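11S globulin subunit beta (Cucurbita maxima, PDB 2E9Q) serves as a seed storage protein, a nutrient reservoir whose mature form is a hexamer of subunits cut into acidic and basic chains. Local coordinates at residues N168-P172 against Y173-F177; D54-E57 against F58-A61; D237-D240 against R241-V245. All coordinates share one frame; numbering follows the deposited sequence.

Interaction 1: residues N168-P172 against Y173-F177; sequences NQIDP and YLRKF
Asp171 and Arg175 form a salt bridge across the turn that leads into strand 176-178. The grip is end-on, with one nitrogen for each oxygen. Arg175 NH1 lies 2.5 Å from Asp171 OD2, and Arg175 NH2 lies 2.6 Å from Asp171 OD1. Both oxygens sit close to the guanidinium plane. The carboxylate is turned 35° from that plane. The arginine therefore meets OD1 on its syn side but tilted, and meets OD2 from above the carboxylate. Arg175 is extended from CG to NE, which carries its end back to the aspartate. Arg175 and Tyr173 were each modelled in two conformers, so these side-chain contacts belong to one of them.

Hydrogen bonds to the backbone fix the turn. Tyr173 N donates to Asp171 OD2 at 3.0 Å, from the face of the carboxylate opposite to Arg175 NH1. Asp171 CG stands between its own N and carbonyl carbon (chi1 63°), a setting that brings OD2 to this N-H. Tyr173 N also makes a weak bond to Asp171 O. Asn168 ND2 donates to the same carbonyl at 2.8 Å, and Asn168 OD1 accepts from Ile170 N at 3.0 Å.

Packing against flat groups is slighter. Ile170 CG2 lies 3.4 Å above one face of the Arg175 guanidinium, offset toward its rim. Pro172 CG rests over a face of the Tyr173 ring, 4.3 Å from Tyr173 CD2. Asp171 OD1 lies at the edge of that ring.

Asp171 OD1 also accepts from Cys27 N of the second subunit. Asn82 of the same chain bonds to the backbone at Tyr173 and Arg175. The Asn168-to-Ile170 bond makes an Asx turn. This turn and the salt bridge together brace the loop that enters strand 176-178 of the N-terminal cupin barrel, at a subunit interface.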
loop_
_atom_site.group_PDB
_atom_site.type_symbol
_atom_site.label_atom_id
_atom_site.label_comp_id
_atom_site.label_asym_id
_atom_site.label_seq_id
_atom_site.Cartn_x
_atom_site.Cartn_y
_atom_site.Cartn_z
ATOM N N ASN A 168 9.617 -2.886 -0.429
ATOM C CA ASN A 168 10.621 -1.820 -0.322
ATOM C C ASN A 168 10.057 -0.635 0.451
ATOM O O ASN A 168 9.125 0.018 -0.001
ATOM C CB ASN A 168 11.080 -1.398 -1.722
ATOM C CG ASN A 168 11.910 -0.129 -1.721
ATOM O OD1 ASN A 168 12.611 0.181 -0.760
ATOM N ND2 ASN A 168 11.845 0.606 -2.825
ATOM N N GLN A 169 10.624 -0.363 1.621
ATOM C CA GLN A 169 10.145 0.737 2.449
ATOM C C GLN A 169 11.038 1.973 2.395
ATOM O O GLN A 169 10.811 2.930 3.134
ATOM C CB GLN A 169 10.016 0.294 3.908
ATOM C CG GLN A 169 9.139 -0.936 4.130
ATOM C CD GLN A 169 8.782 -1.127 5.602
ATOM O OE1 GLN A 169 9.257 -0.388 6.467
ATOM N NE2 GLN A 169 7.946 -2.119 5.889
ATOM N N ILE A 170 12.057 1.956 1.541
ATOM C CA ILE A 170 12.945 3.104 1.454
ATOM C C ILE A 170 12.412 4.134 0.462
ATOM O O ILE A 170 11.584 4.973 0.816
ATOM C CB ILE A 170 14.365 2.688 1.036
ATOM C CG1 ILE A 170 14.889 1.608 1.986
ATOM C CG2 ILE A 170 15.286 3.902 1.069
ATOM C CD1 ILE A 170 16.163 0.953 1.514
ATOM N N ASP A 171 12.900 4.076 -0.772
ATOM C CA ASP A 171 12.463 5.000 -1.814
ATOM C C ASP A 171 12.495 4.245 -3.138
ATOM O O ASP A 171 13.053 3.152 -3.210
ATOM C CB ASP A 171 13.371 6.242 -1.843
ATOM C CG ASP A 171 14.797 5.912 -2.192
ATOM O OD1 ASP A 171 15.685 6.754 -1.925
ATOM O OD2 ASP A 171 15.032 4.814 -2.740
ATOM N N PRO A 172 11.918 4.824 -4.202
ATOM C CA PRO A 172 11.855 4.210 -5.535
ATOM C C PRO A 172 13.180 4.010 -6.246
ATOM O O PRO A 172 13.226 3.901 -7.470
ATOM C CB PRO A 172 10.934 5.152 -6.295
ATOM C CG PRO A 172 11.342 6.479 -5.744
ATOM C CD PRO A 172 11.412 6.208 -4.253
ATOM N N TYR A 173 14.252 3.935 -5.474
ATOM C CA TYR A 173 15.579 3.761 -6.030
ATOM C C TYR A 173 16.225 2.434 -5.607
ATOM O O TYR A 173 16.292 2.088 -4.428
ATOM C CB TYR A 173 16.472 4.938 -5.622
ATOM C CG TYR A 173 16.068 6.243 -6.274
ATOM C CD1 TYR A 173 16.202 6.424 -7.647
ATOM C CD2 TYR A 173 15.534 7.289 -5.523
ATOM C CE1 TYR A 173 15.815 7.609 -8.261
ATOM C CE2 TYR A 173 15.143 8.482 -6.127
ATOM C CZ TYR A 173 15.286 8.634 -7.495
ATOM O OH TYR A 173 14.905 9.814 -8.097
ATOM N N LEU A 174 16.665 1.684 -6.613
ATOM C CA LEU A 174 17.273 0.379 -6.434
ATOM C C LEU A 174 18.661 0.415 -5.778
ATOM O O LEU A 174 19.548 1.168 -6.188
ATOM C CB LEU A 174 17.330 -0.319 -7.793
ATOM C CG LEU A 174 17.656 -1.809 -7.828
ATOM C CD1 LEU A 174 16.668 -2.547 -6.957
ATOM C CD2 LEU A 174 17.598 -2.312 -9.265
ATOM N N ARG A 175 18.828 -0.402 -4.744
ATOM C CA ARG A 175 20.080 -0.484 -4.005
ATOM C C ARG A 175 20.492 -1.956 -3.892
ATOM O O ARG A 175 19.689 -2.802 -3.505
ATOM C CB ARG A 175 19.903 0.100 -2.598
ATOM C CG ARG A 175 19.397 1.537 -2.549
ATOM C CD ARG A 175 19.310 2.043 -1.114
ATOM N NE ARG A 175 19.045 3.479 -1.023
ATOM C CZ ARG A 175 17.932 4.071 -1.446
ATOM N NH1 ARG A 175 16.960 3.356 -1.998
ATOM N NH2 ARG A 175 17.789 5.386 -1.311
ATOM N N LYS A 176 21.733 -2.276 -4.237
ATOM C CA LYS A 176 22.173 -3.650 -4.082
ATOM C C LYS A 176 23.385 -3.702 -3.159
ATOM O O LYS A 176 24.406 -3.067 -3.412
ATOM C CB LYS A 176 22.477 -4.312 -5.431
ATOM C CG LYS A 176 22.706 -5.813 -5.266
ATOM C CD LYS A 176 22.710 -6.604 -6.551
ATOM C CE LYS A 176 23.185 -8.033 -6.263
ATOM N NZ LYS A 176 23.241 -8.882 -7.467
ATOM N N PHE A 177 23.241 -4.447 -2.066
ATOM C CA PHE A 177 24.285 -4.614 -1.053
ATOM C C PHE A 177 25.097 -5.883 -1.319
ATOM O O PHE A 177 24.602 -7.001 -1.125
ATOM C CB PHE A 177 23.660 -4.713 0.354
ATOM C CG PHE A 177 22.789 -3.542 0.728
ATOM C CD1 PHE A 177 21.566 -3.334 0.097
ATOM C CD2 PHE A 177 23.200 -2.636 1.697
ATOM C CE1 PHE A 177 20.763 -2.232 0.427
ATOM C CE2 PHE A 177 22.400 -1.527 2.033
ATOM C CZ PHE A 177 21.184 -1.332 1.392
#

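Interaction 2: residues D54-E57 against F58-A61; sequences DNDE and FQCA
Asn55 and Phe58 meet obliquely at the start of helix 56-61. Asn55 holds the N-cap position. Its CB lies 4.1 Å from Phe58 CB, and its amide plane is turned 63° from the phenyl ring. This is the tight, buried flank. Phe58 reaches on to Val376 and Met378 in the second cupin domain. On another side of the helix, Cys60 is buried too, tied to Cys27 by a disulfide.

The helical backbone ties the two halves together. Gln59 N donates to Asn55 O at 2.9 Å, nearly straight on to the carbonyl. Cys60 N donates to Asp56 O at 3.1 Å, from a direction tilted out of the carbonyl plane.

The solvent side is looser. Asp54 and Gln59 are exposed there. The Gln59 chain is extended, with CG anti to its N (chi1 -156°), and its NE2 comes back to 3.4 Å from Asp54 O.

Asp56 turns from the second half to a salt bridge with Arg28, and Glu57 OE2 accepts from Arg33 N. Two acidic residues thus stand in the first turn. Their negative charge would probably suit the positive end of the helix dipole, while their outside partners tie the turn to the chain at Arg28 and Arg33.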
loop_
_atom_site.group_PDB
_atom_site.type_symbol
_atom_site.label_atom_id
_atom_site.label_comp_id
_atom_site.label_asym_id
_atom_site.label_seq_id
_atom_site.Cartn_x
_atom_site.Cartn_y
_atom_site.Cartn_z
ATOM N N ASP A 54 15.394 6.418 -14.789
ATOM C CA ASP A 54 14.642 7.668 -14.904
ATOM C C ASP A 54 13.820 7.791 -16.190
ATOM O O ASP A 54 13.214 8.830 -16.455
ATOM C CB ASP A 54 15.579 8.869 -14.747
ATOM C CG ASP A 54 16.344 8.844 -13.435
ATOM O OD1 ASP A 54 15.716 8.683 -12.365
ATOM O OD2 ASP A 54 17.586 8.987 -13.475
ATOM N N ASN A 55 13.805 6.748 -17.011
ATOM C CA ASN A 55 12.962 6.786 -18.210
ATOM C C ASN A 55 11.546 7.087 -17.662
ATOM O O ASN A 55 11.181 6.581 -16.596
ATOM C CB ASN A 55 12.978 5.413 -18.901
ATOM C CG ASN A 55 11.733 5.158 -19.737
ATOM O OD1 ASN A 55 11.727 5.361 -20.953
ATOM N ND2 ASN A 55 10.667 4.723 -19.086
ATOM N N ASP A 56 10.758 7.899 -18.366
ATOM C CA ASP A 56 9.399 8.242 -17.916
ATOM C C ASP A 56 8.479 7.047 -17.580
ATOM O O ASP A 56 7.887 7.013 -16.495
ATOM C CB ASP A 56 8.702 9.134 -18.946
ATOM C CG ASP A 56 9.310 10.541 -19.021
ATOM O OD1 ASP A 56 9.107 11.222 -20.049
ATOM O OD2 ASP A 56 9.978 10.968 -18.053
ATOM N N GLU A 57 8.348 6.083 -18.493
ATOM C CA GLU A 57 7.493 4.915 -18.233
ATOM C C GLU A 57 7.978 4.161 -17.001
ATOM O O GLU A 57 7.191 3.825 -16.119
ATOM C CB GLU A 57 7.519 3.898 -19.383
ATOM C CG GLU A 57 7.208 4.396 -20.756
ATOM C CD GLU A 57 8.402 4.992 -21.450
ATOM O OE1 GLU A 57 8.709 6.167 -21.172
ATOM O OE2 GLU A 57 9.030 4.277 -22.262
ATOM N N PHE A 58 9.277 3.870 -16.972
ATOM C CA PHE A 58 9.873 3.136 -15.864
ATOM C C PHE A 58 9.634 3.805 -14.528
ATOM O O PHE A 58 9.249 3.154 -13.554
ATOM C CB PHE A 58 11.382 2.974 -16.069
ATOM C CG PHE A 58 11.754 1.852 -17.000
ATOM C CD1 PHE A 58 13.051 1.349 -17.014
ATOM C CD2 PHE A 58 10.816 1.298 -17.864
ATOM C CE1 PHE A 58 13.407 0.309 -17.876
ATOM C CE2 PHE A 58 11.168 0.258 -18.728
ATOM C CZ PHE A 58 12.463 -0.232 -18.731
ATOM N N GLN A 59 9.873 5.109 -14.492
ATOM C CA GLN A 59 9.708 5.878 -13.277
ATOM C C GLN A 59 8.263 5.790 -12.794
ATOM O O GLN A 59 8.007 5.676 -11.605
ATOM C CB GLN A 59 10.105 7.330 -13.543
ATOM C CG GLN A 59 10.526 8.111 -12.319
ATOM C CD GLN A 59 10.970 9.529 -12.667
ATOM O OE1 GLN A 59 11.212 10.349 -11.784
ATOM N NE2 GLN A 59 11.081 9.816 -13.959
ATOM N N CYS A 60 7.313 5.832 -13.719
ATOM C CA CYS A 60 5.913 5.753 -13.334
ATOM C C CYS A 60 5.652 4.431 -12.631
ATOM O O CYS A 60 5.082 4.390 -11.532
ATOM C CB CYS A 60 5.026 5.845 -14.562
ATOM S SG CYS A 60 3.250 5.784 -14.183
ATOM N N ALA A 61 6.087 3.354 -13.277
ATOM C CA ALA A 61 5.907 2.012 -12.757
ATOM C C ALA A 61 6.939 1.630 -11.699
ATOM O O ALA A 61 6.759 0.657 -10.989
ATOM C CB ALA A 61 5.932 1.006 -13.907
#

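Interaction 3: residues D237-D240 against R241-V245; sequences DERD and RIVQV
Asp240 OD1 is gripped by three nitrogens of Arg241. The backbone N lies 2.8 Å from this OD1 and Arg241 NE lies 2.9 Å from it, both on the same face of the carboxylate. Arg241 NH2 adds a weak bond. The two side chains run alongside each other, with carboxylate and guanidinium planes 51° apart. Arg241 NH1 has its own salt bridge to Glu187, and Asp240 OD2 accepts from Glu184 N.

Arg239 lies across Val243. Val243 CG1 sits 3.3 Å above the centre of the guanidinium plane. The bend at chi3 (-61°) sets the group over this methyl. Asp237 holds the edge side-on, with Arg239 NE 2.9 Å from Asp237 OD1 and Arg239 NH1 2.6 Å from Asp237 OD2. Asp237 OD1 also takes Arg239 N, an Asx turn. A water joins Arg239 NH2 to Gln244 O, and NH2 also bonds to Asn427 O of the second subunit.

With an alanine in place of Arg239, the Asp237 carboxylate would probably lose its charged mate and the Val243 methyl its flat cover. Arg239 is paired with Asp237, and Arg241 is shared by Asp240 and Glu187, so the positive charge in this buried contact is probably offset locally.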
loop_
_atom_site.group_PDB
_atom_site.type_symbol
_atom_site.label_atom_id
_atom_site.label_comp_id
_atom_site.label_asym_id
_atom_site.label_seq_id
_atom_site.Cartn_x
_atom_site.Cartn_y
_atom_site.Cartn_z
ATOM N N ASP A 237 40.117 -5.441 -4.784
ATOM C CA ASP A 237 39.495 -6.278 -5.795
ATOM C C ASP A 237 39.112 -5.391 -6.980
ATOM O O ASP A 237 38.287 -4.490 -6.845
ATOM C CB ASP A 237 38.256 -6.962 -5.222
ATOM C CG ASP A 237 37.827 -8.171 -6.030
ATOM O OD1 ASP A 237 38.021 -8.173 -7.265
ATOM O OD2 ASP A 237 37.279 -9.118 -5.423
ATOM N N GLU A 238 39.720 -5.647 -8.133
ATOM C CA GLU A 238 39.450 -4.870 -9.344
ATOM C C GLU A 238 38.570 -5.657 -10.303
ATOM O O GLU A 238 38.342 -5.233 -11.434
ATOM C CB GLU A 238 40.767 -4.522 -10.051
ATOM C CG GLU A 238 41.767 -3.760 -9.186
ATOM C CD GLU A 238 41.457 -2.279 -9.096
ATOM O OE1 GLU A 238 42.045 -1.595 -8.232
ATOM O OE2 GLU A 238 40.628 -1.796 -9.898
ATOM N N ARG A 239 38.069 -6.798 -9.840
ATOM C CA ARG A 239 37.235 -7.676 -10.664
ATOM C C ARG A 239 35.784 -7.261 -10.837
ATOM O O ARG A 239 35.085 -7.782 -11.704
ATOM C CB ARG A 239 37.251 -9.092 -10.084
ATOM C CG ARG A 239 38.606 -9.771 -10.079
ATOM C CD ARG A 239 38.496 -11.119 -9.392
ATOM N NE ARG A 239 38.058 -10.932 -8.019
ATOM C CZ ARG A 239 37.612 -11.904 -7.236
ATOM N NH1 ARG A 239 37.236 -11.627 -5.998
ATOM N NH2 ARG A 239 37.541 -13.145 -7.694
ATOM N N ASP A 240 35.337 -6.324 -10.011
ATOM C CA ASP A 240 33.954 -5.860 -10.021
ATOM C C ASP A 240 33.016 -6.985 -9.536
ATOM O O ASP A 240 33.425 -7.818 -8.733
ATOM C CB ASP A 240 33.539 -5.356 -11.400
ATOM C CG ASP A 240 32.333 -4.423 -11.332
ATOM O OD1 ASP A 240 31.216 -4.839 -11.711
ATOM O OD2 ASP A 240 32.503 -3.268 -10.880
ATOM N N ARG A 241 31.790 -7.035 -10.042
ATOM C CA ARG A 241 30.806 -8.013 -9.571
ATOM C C ARG A 241 30.748 -9.440 -10.144
ATOM O O ARG A 241 30.139 -10.325 -9.528
ATOM C CB ARG A 241 29.415 -7.387 -9.674
ATOM C CG ARG A 241 28.756 -7.532 -11.031
ATOM C CD ARG A 241 27.721 -6.429 -11.229
ATOM N NE ARG A 241 28.377 -5.128 -11.305
ATOM C CZ ARG A 241 28.039 -4.069 -10.578
ATOM N NH1 ARG A 241 27.037 -4.161 -9.717
ATOM N NH2 ARG A 241 28.714 -2.924 -10.702
ATOM N N ILE A 242 31.339 -9.669 -11.316
ATOM C CA ILE A 242 31.329 -11.002 -11.908
ATOM C C ILE A 242 32.780 -11.491 -11.949
ATOM O O ILE A 242 33.598 -10.956 -12.699
ATOM C CB ILE A 242 30.727 -10.968 -13.329
ATOM C CG1 ILE A 242 29.335 -10.321 -13.295
ATOM C CG2 ILE A 242 30.621 -12.377 -13.889
ATOM C CD1 ILE A 242 28.706 -10.132 -14.667
ATOM N N VAL A 243 33.101 -12.500 -11.141
ATOM C CA VAL A 243 34.472 -12.996 -11.066
ATOM C C VAL A 243 34.769 -14.380 -11.660
ATOM O O VAL A 243 33.888 -15.226 -11.815
ATOM C CB VAL A 243 34.953 -12.993 -9.608
ATOM C CG1 VAL A 243 34.740 -11.614 -8.997
ATOM C CG2 VAL A 243 34.199 -14.048 -8.808
ATOM N N GLN A 244 36.036 -14.594 -11.996
ATOM C CA GLN A 244 36.480 -15.866 -12.551
ATOM C C GLN A 244 36.735 -16.791 -11.368
ATOM O O GLN A 244 37.464 -16.430 -10.445
ATOM C CB GLN A 244 37.783 -15.674 -13.332
ATOM C CG GLN A 244 38.159 -16.840 -14.233
ATOM C CD GLN A 244 37.390 -16.821 -15.542
ATOM O OE1 GLN A 244 37.524 -17.721 -16.377
ATOM N NE2 GLN A 244 36.584 -15.779 -15.734
ATOM N N VAL A 245 36.121 -17.968 -11.372
ATOM C CA VAL A 245 36.339 -18.909 -10.276
ATOM C C VAL A 245 37.667 -19.618 -10.530
ATOM O O VAL A 245 37.942 -20.075 -11.642
ATOM C CB VAL A 245 35.218 -19.966 -10.182
ATOM C CG1 VAL A 245 33.871 -19.280 -10.043
ATOM C CG2 VAL A 245 35.240 -20.857 -11.395
HETATM O O HOH W 1 39.063 -14.234 -9.554
#

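Interactions 1 and 3 both lead into short strands, 176-178 and 242-244, which pair with the same strand 74-81. Both use an Asx turn and aspartate-arginine salt bridges, and both meet the second subunit. Interaction 2 is different: a helix start held by backbone bonds, with its buried flank against the second cupin domain. Interactions 2 and 3 are mainly buried, though interaction 2 keeps an exposed edge; interaction 1 is partly buried. Interactions 1 and 2 touch lightly, Tyr173 CE1 lying 4.2 Å from Asp54 OD1. They meet again between subunits, where Cys60 packs on Ile170 of the third subunit. Interaction 3 lies far from interaction 2, centres about 31 Å apart, but its nearest atoms come within about 6 Å of interaction 1.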